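Local coordinates for protein caspase subunit p21 (Drosophila melanogaster, PDB 3SIR) that acts as a cysteine endopeptidase, an effector caspase of the apoptotic cascade that cleaves baculovirus p35 and lamin DmO in vitro, at residues I135-C138 with Q139-L143; L209-L212 with T213-F217. The protein carries 1 engineered substitution. One frame throughout, in Å; residues are numbered along the deposited sequence.

Contact 1 of 2, residues I135-C138 with Q139-L143; sequences IQAC and QGDRL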
ATOM      1  N   ILE A 135       0.840   0.107 -11.475  1.00 36.32           N
ATOM      2  CA  ILE A 135       1.296   1.237 -12.278  1.00 35.93           C
ATOM      3  C   ILE A 135       2.818   1.282 -12.366  1.00 36.79           C
ATOM      4  O   ILE A 135       3.500   1.459 -11.354  1.00 36.92           O
ATOM      5  CB  ILE A 135       0.814   2.573 -11.693  1.00 36.43           C
ATOM      6  CG1 ILE A 135      -0.716   2.619 -11.636  1.00 35.30           C
ATOM      7  CG2 ILE A 135       1.401   3.735 -12.490  1.00 33.43           C
ATOM      8  CD1 ILE A 135      -1.373   1.282 -11.918  1.00 40.32           C
ATOM      9  N   GLN A 136       3.339   1.162 -13.583  1.00 36.42           N
ATOM     10  CA  GLN A 136       4.660   1.683 -13.913  1.00 36.90           C
ATOM     11  C   GLN A 136       4.548   3.088 -14.497  1.00 37.07           C
ATOM     12  O   GLN A 136       3.924   3.288 -15.540  1.00 36.97           O
ATOM     13  CB  GLN A 136       5.349   0.761 -14.919  1.00 37.28           C
ATOM     14  CG  GLN A 136       6.719   0.257 -14.490  1.00 37.64           C
ATOM     15  CD  GLN A 136       7.297  -0.728 -15.486  1.00 40.42           C
ATOM     16  OE1 GLN A 136       7.217  -0.519 -16.695  1.00 42.38           O
ATOM     17  NE2 GLN A 136       7.790  -1.855 -14.987  1.00 45.81           N
ATOM     18  N   ALA A 137       5.122   4.067 -13.806  1.00 37.65           N
ATOM     19  CA  ALA A 137       4.984   5.463 -14.211  1.00 37.91           C
ATOM     20  C   ALA A 137       6.352   6.110 -14.368  1.00 39.21           C
ATOM     21  O   ALA A 137       7.378   5.443 -14.247  1.00 39.46           O
ATOM     22  CB  ALA A 137       4.146   6.231 -13.200  1.00 36.68           C
ATOM     23  N   CYS A 138       6.359   7.408 -14.652  1.00 41.14           N
ATOM     24  CA  CYS A 138       7.596   8.131 -14.914  1.00 43.18           C
ATOM     25  C   CYS A 138       8.012   8.898 -13.669  1.00 45.06           C
ATOM     26  O   CYS A 138       7.160   9.322 -12.883  1.00 45.28           O
ATOM     27  CB  CYS A 138       7.399   9.115 -16.068  1.00 43.99           C
ATOM     28  SG  CYS A 138       7.792   8.465 -17.703  1.00 48.77           S
ATOM     29  N   GLN A 139       9.312   9.147 -13.538  1.00 46.38           N
ATOM     30  CA  GLN A 139       9.829   9.906 -12.407  1.00 47.60           C
ATOM     31  C   GLN A 139       9.525  11.391 -12.567  1.00 46.83           C
ATOM     32  O   GLN A 139      10.282  12.248 -12.109  1.00 48.44           O
ATOM     33  CB  GLN A 139      11.333   9.672 -12.230  1.00 48.55           C
ATOM     34  CG  GLN A 139      11.700   8.983 -10.917  1.00 53.42           C
ATOM     35  CD  GLN A 139      13.134   8.476 -10.899  1.00 62.84           C
ATOM     36  OE1 GLN A 139      14.055   9.162 -11.351  1.00 64.01           O
ATOM     37  NE2 GLN A 139      13.329   7.266 -10.380  1.00 58.29           N
ATOM     38  N   GLY A 140       8.420  11.692 -13.238  1.00 45.88           N
ATOM     39  CA  GLY A 140       7.928  13.059 -13.322  1.00 43.98           C
ATOM     40  C   GLY A 140       6.467  13.131 -12.938  1.00 43.00           C
ATOM     41  O   GLY A 140       5.964  14.187 -12.567  1.00 44.90           O
ATOM     42  N   ASP A 141       5.784  11.996 -13.023  1.00 42.48           N
ATOM     43  CA  ASP A 141       4.432  11.871 -12.493  1.00 41.76           C
ATOM     44  C   ASP A 141       4.423  11.934 -10.968  1.00 41.40           C
ATOM     45  O   ASP A 141       5.474  11.842 -10.336  1.00 41.46           O
ATOM     46  CB  ASP A 141       3.788  10.578 -12.991  1.00 39.97           C
ATOM     47  CG  ASP A 141       3.725  10.512 -14.504  1.00 39.26           C
ATOM     48  OD1 ASP A 141       2.835  11.163 -15.091  1.00 40.82           O
ATOM     49  OD2 ASP A 141       4.622   9.898 -15.116  1.00 35.92           O
ATOM     50  N   ARG A 142       3.257  12.214 -10.392  1.00 40.72           N
ATOM     51  CA  ARG A 142       3.112  12.267  -8.943  1.00 40.44           C
ATOM     52  C   ARG A 142       2.288  11.078  -8.464  1.00 40.53           C
ATOM     53  O   ARG A 142       1.455  10.556  -9.205  1.00 40.76           O
ATOM     54  CB  ARG A 142       2.429  13.570  -8.516  1.00 40.83           C
ATOM     55  CG  ARG A 142       3.002  14.832  -9.150  1.00 43.11           C
ATOM     56  CD  ARG A 142       1.900  15.808  -9.548  1.00 46.51           C
ATOM     57  NE  ARG A 142       1.691  16.852  -8.547  1.00 50.11           N
ATOM     58  CZ  ARG A 142       0.626  17.649  -8.505  1.00 48.15           C
ATOM     59  NH1 ARG A 142      -0.343  17.520  -9.400  1.00 47.88           N
ATOM     60  NH2 ARG A 142       0.536  18.592  -7.575  1.00 43.04           N
ATOM     61  N   LEU A 143       2.489  10.679  -7.213  1.00 39.98           N
ATOM     62  CA  LEU A 143       1.510   9.854  -6.516  1.00 40.22           C
ATOM     63  C   LEU A 143       1.086  10.473  -5.189  1.00 40.44           C
ATOM     64  O   LEU A 143       1.924  10.786  -4.345  1.00 40.71           O
ATOM     65  CB  LEU A 143       2.054   8.443  -6.291  1.00 39.83           C
ATOM     66  CG  LEU A 143       1.119   7.462  -5.581  1.00 38.49           C
ATOM     67  CD1 LEU A 143      -0.170   7.258  -6.369  1.00 29.03           C
ATOM     68  CD2 LEU A 143       1.832   6.133  -5.363  1.00 34.37           C
TER
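With its CG anti to the carbonyl carbon and beside its own backbone N (chi1 -59°), D141 folds its carboxylate back toward C138. OD2 of D141 thereby accepts a hydrogen bond from C138 N at 3.1 Å, bent to 142° at the hydrogen and arriving on the anti side of the carboxylate, 19° out of its plane. The methyl of A137 borders the same oxygen, its CB lying 4.2 Å from D141 OD2. The backbone answers in the opposite sense: D141 N donates to C138 O at 3.0 Å, from above the carbonyl plane rather than on a lone pair. This bond between residues three apart defines a beta turn, with Q139 and G140 at its corners. The sequence from Q136 to G140, QACQG, is the caspase active-site pentapeptide, and C138 is probably the catalytic nucleophile; its side chain lies about 7 Å from that of H96, the other predicted active-site residue. The turn follows directly on strand 131-138, which runs inside the central sheet between strands 86-95 and 172-179; Q136 bonds through its backbone to I93, A137 to S177, and Q139, just past the strand, to V179.

Contact 2 of 2, residues L209-L212 with T213-F217; sequences LDIL and TLLTF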
ATOM      1  N   LEU A 209       1.855 -17.766  -0.952  1.00 46.07           N
ATOM      2  CA  LEU A 209       2.027 -16.594  -0.096  1.00 44.04           C
ATOM      3  C   LEU A 209       0.939 -15.552  -0.342  1.00 42.65           C
ATOM      4  O   LEU A 209       0.500 -15.359  -1.476  1.00 41.12           O
ATOM      5  CB  LEU A 209       3.400 -15.966  -0.345  1.00 44.76           C
ATOM      6  CG  LEU A 209       4.486 -16.248   0.690  1.00 43.08           C
ATOM      7  CD1 LEU A 209       5.820 -15.727   0.180  1.00 45.93           C
ATOM      8  CD2 LEU A 209       4.119 -15.592   2.008  1.00 40.53           C
ATOM      9  N   ASP A 210       0.589 -14.803   0.699  1.00 40.22           N
ATOM     10  CA  ASP A 210      -0.466 -13.801   0.589  1.00 39.98           C
ATOM     11  C   ASP A 210       0.060 -12.489   0.012  1.00 38.25           C
ATOM     12  O   ASP A 210       1.233 -12.155   0.181  1.00 38.41           O
ATOM     13  CB  ASP A 210      -1.146 -13.574   1.945  1.00 40.80           C
ATOM     14  CG  ASP A 210      -0.481 -12.484   2.764  1.00 46.22           C
ATOM     15  OD1 ASP A 210      -1.074 -11.390   2.892  1.00 51.73           O
ATOM     16  OD2 ASP A 210       0.606 -12.735   3.327  1.00 51.75           O
ATOM     17  N   ILE A 211      -0.802 -11.767  -0.696  1.00 35.14           N
ATOM     18  CA  ILE A 211      -0.362 -10.759  -1.654  1.00 34.48           C
ATOM     19  C   ILE A 211       0.619  -9.751  -1.051  1.00 35.18           C
ATOM     20  O   ILE A 211       1.606  -9.374  -1.690  1.00 33.16           O
ATOM     21  CB  ILE A 211      -1.559 -10.022  -2.278  1.00 34.52           C
ATOM     22  CG1 ILE A 211      -1.103  -9.110  -3.423  1.00 35.54           C
ATOM     23  CG2 ILE A 211      -2.317  -9.242  -1.220  1.00 35.73           C
ATOM     24  CD1 ILE A 211      -0.635  -9.861  -4.654  1.00 36.02           C
ATOM     25  N   LEU A 212       0.393  -9.384   0.207  1.00 35.10           N
ATOM     26  CA  LEU A 212       1.090  -8.253   0.810  1.00 35.92           C
ATOM     27  C   LEU A 212       2.493  -8.623   1.292  1.00 37.01           C
ATOM     28  O   LEU A 212       3.381  -7.769   1.362  1.00 35.91           O
ATOM     29  CB  LEU A 212       0.274  -7.664   1.963  1.00 35.37           C
ATOM     30  CG  LEU A 212      -1.026  -6.945   1.598  1.00 34.53           C
ATOM     31  CD1 LEU A 212      -1.831  -6.635   2.853  1.00 31.73           C
ATOM     32  CD2 LEU A 212      -0.753  -5.677   0.800  1.00 32.78           C
ATOM     33  N   THR A 213       2.684  -9.899   1.617  1.00 36.93           N
ATOM     34  CA  THR A 213       4.014 -10.431   1.898  1.00 36.94           C
ATOM     35  C   THR A 213       4.724 -10.842   0.609  1.00 35.52           C
ATOM     36  O   THR A 213       5.954 -10.876   0.545  1.00 38.05           O
ATOM     37  CB  THR A 213       3.959 -11.645   2.848  1.00 37.24           C
ATOM     38  OG1 THR A 213       3.294 -12.726   2.192  1.00 41.80           O
ATOM     39  CG2 THR A 213       3.204 -11.311   4.130  1.00 40.81           C
ATOM     40  N   LEU A 214       3.956 -11.070  -0.449  1.00 33.50           N
ATOM     41  CA  LEU A 214       4.530 -11.059  -1.786  1.00 32.20           C
ATOM     42  C   LEU A 214       5.094  -9.672  -2.097  1.00 31.80           C
ATOM     43  O   LEU A 214       6.307  -9.469  -2.075  1.00 29.55           O
ATOM     44  CB  LEU A 214       3.480 -11.456  -2.820  1.00 32.03           C
ATOM     45  CG  LEU A 214       3.946 -12.322  -3.989  1.00 29.70           C
ATOM     46  CD1 LEU A 214       5.009 -13.292  -3.516  1.00 35.56           C
ATOM     47  CD2 LEU A 214       2.767 -13.083  -4.581  1.00 26.62           C
ATOM     48  N   LEU A 215       4.203  -8.691  -2.220  1.00 31.44           N
ATOM     49  CA  LEU A 215       4.594  -7.328  -2.589  1.00 32.23           C
ATOM     50  C   LEU A 215       5.478  -6.657  -1.543  1.00 31.88           C
ATOM     51  O   LEU A 215       5.941  -5.533  -1.737  1.00 29.34           O
ATOM     52  CB  LEU A 215       3.359  -6.459  -2.845  1.00 31.50           C
ATOM     53  CG  LEU A 215       2.341  -7.027  -3.831  1.00 30.57           C
ATOM     54  CD1 LEU A 215       1.133  -6.113  -3.932  1.00 28.99           C
ATOM     55  CD2 LEU A 215       2.999  -7.219  -5.187  1.00 33.36           C
ATOM     56  N   THR A 216       5.652  -7.318  -0.405  1.00 33.12           N
ATOM     57  CA  THR A 216       6.637  -6.880   0.571  1.00 34.32           C
ATOM     58  C   THR A 216       8.028  -7.311   0.127  1.00 36.18           C
ATOM     59  O   THR A 216       8.982  -6.531   0.182  1.00 37.01           O
ATOM     60  CB  THR A 216       6.346  -7.470   1.951  1.00 33.75           C
ATOM     61  OG1 THR A 216       5.234  -6.777   2.536  1.00 33.42           O
ATOM     62  CG2 THR A 216       7.570  -7.330   2.845  1.00 34.31           C
ATOM     63  N   PHE A 217       8.107  -8.517  -0.422  1.00 35.69           N
ATOM     64  CA  PHE A 217       9.375  -9.065  -0.870  1.00 36.00           C
ATOM     65  C   PHE A 217       9.780  -8.493  -2.227  1.00 37.73           C
ATOM     66  O   PHE A 217      10.969  -8.381  -2.534  1.00 40.64           O
ATOM     67  CB  PHE A 217       9.303 -10.590  -0.922  1.00 36.29           C
ATOM     68  CG  PHE A 217       9.055 -11.229   0.416  1.00 35.19           C
ATOM     69  CD1 PHE A 217       9.441 -10.590   1.582  1.00 38.07           C
ATOM     70  CD2 PHE A 217       8.509 -12.498   0.500  1.00 35.54           C
ATOM     71  CE1 PHE A 217       9.266 -11.194   2.817  1.00 41.97           C
ATOM     72  CE2 PHE A 217       8.344 -13.119   1.728  1.00 42.07           C
ATOM     73  CZ  PHE A 217       8.712 -12.459   2.891  1.00 43.45           C
TER
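D210 and T213 meet at the start of helix 211-223, where the T213 hydroxyl lies within reach of two oxygens of one residue. T213 OG1 lies 2.9 Å from D210 OD2 and also 2.9 Å from D210 O; it has one proton to give, and which oxygen receives it is not settled. D210 reaches this place because its CG stands between its backbone N and carbonyl carbon (chi1 90°), which turns the carboxylate to the threonine, the two side chains crossing at about a right angle. D210 O is also the acceptor for L214 N at 3.0 Å. T213 N adds a weak bond to the same oxygen. The next helical bond runs from L215 N to I211 O at 2.7 Å.

D210 is therefore the N-cap residue. L209 precedes it and packs against the fourth helical residue, L214, with L209 CB 4.4 Å from L214 CD1: the pairing of a hydrophobic staple. One turn further along, L209 CD1 comes to the edge of the F217 ring, close to its plane and 3.9 Å from F217 CE2. On another side of the helix, CG1 of I211 meets L215 at a slant, 3.8 Å from L215 CD1.

In the alpha/beta caspase fold L212 and L215 both rest on L173 of strand 172-179, L212 also on T247 and L215 on I245 of strand 244-247, while L214 and F217 face E201 of helix 193-205. I211 packs on L249 and L253. T216 and F217 touch L249 and I252 of the second subunit, and L212 touches T216 of that subunit, so this helix also takes part in the dimer interface.

Overall arrangement
Contact 1 comes first along the chain and closes well before contact 2 opens. Their centres are 22 Å apart and their nearest atoms about 10 Å, so they do not touch. The central sheet connects them: strand 131-138 of contact 1 lies next to strand 172-179, and helix 211-223 of contact 2 packs on that strand and on strand 244-247, the antiparallel strand at the end of this chain's sheet. Both belong to the single caspase domain, but a probable propeptide, residues 145-157, separates them, consistent with contact 1 in the large subunit and contact 2 in the small one. The turn that follows the probable active-site cysteine and the dimer-facing helix are thus united through one sheet.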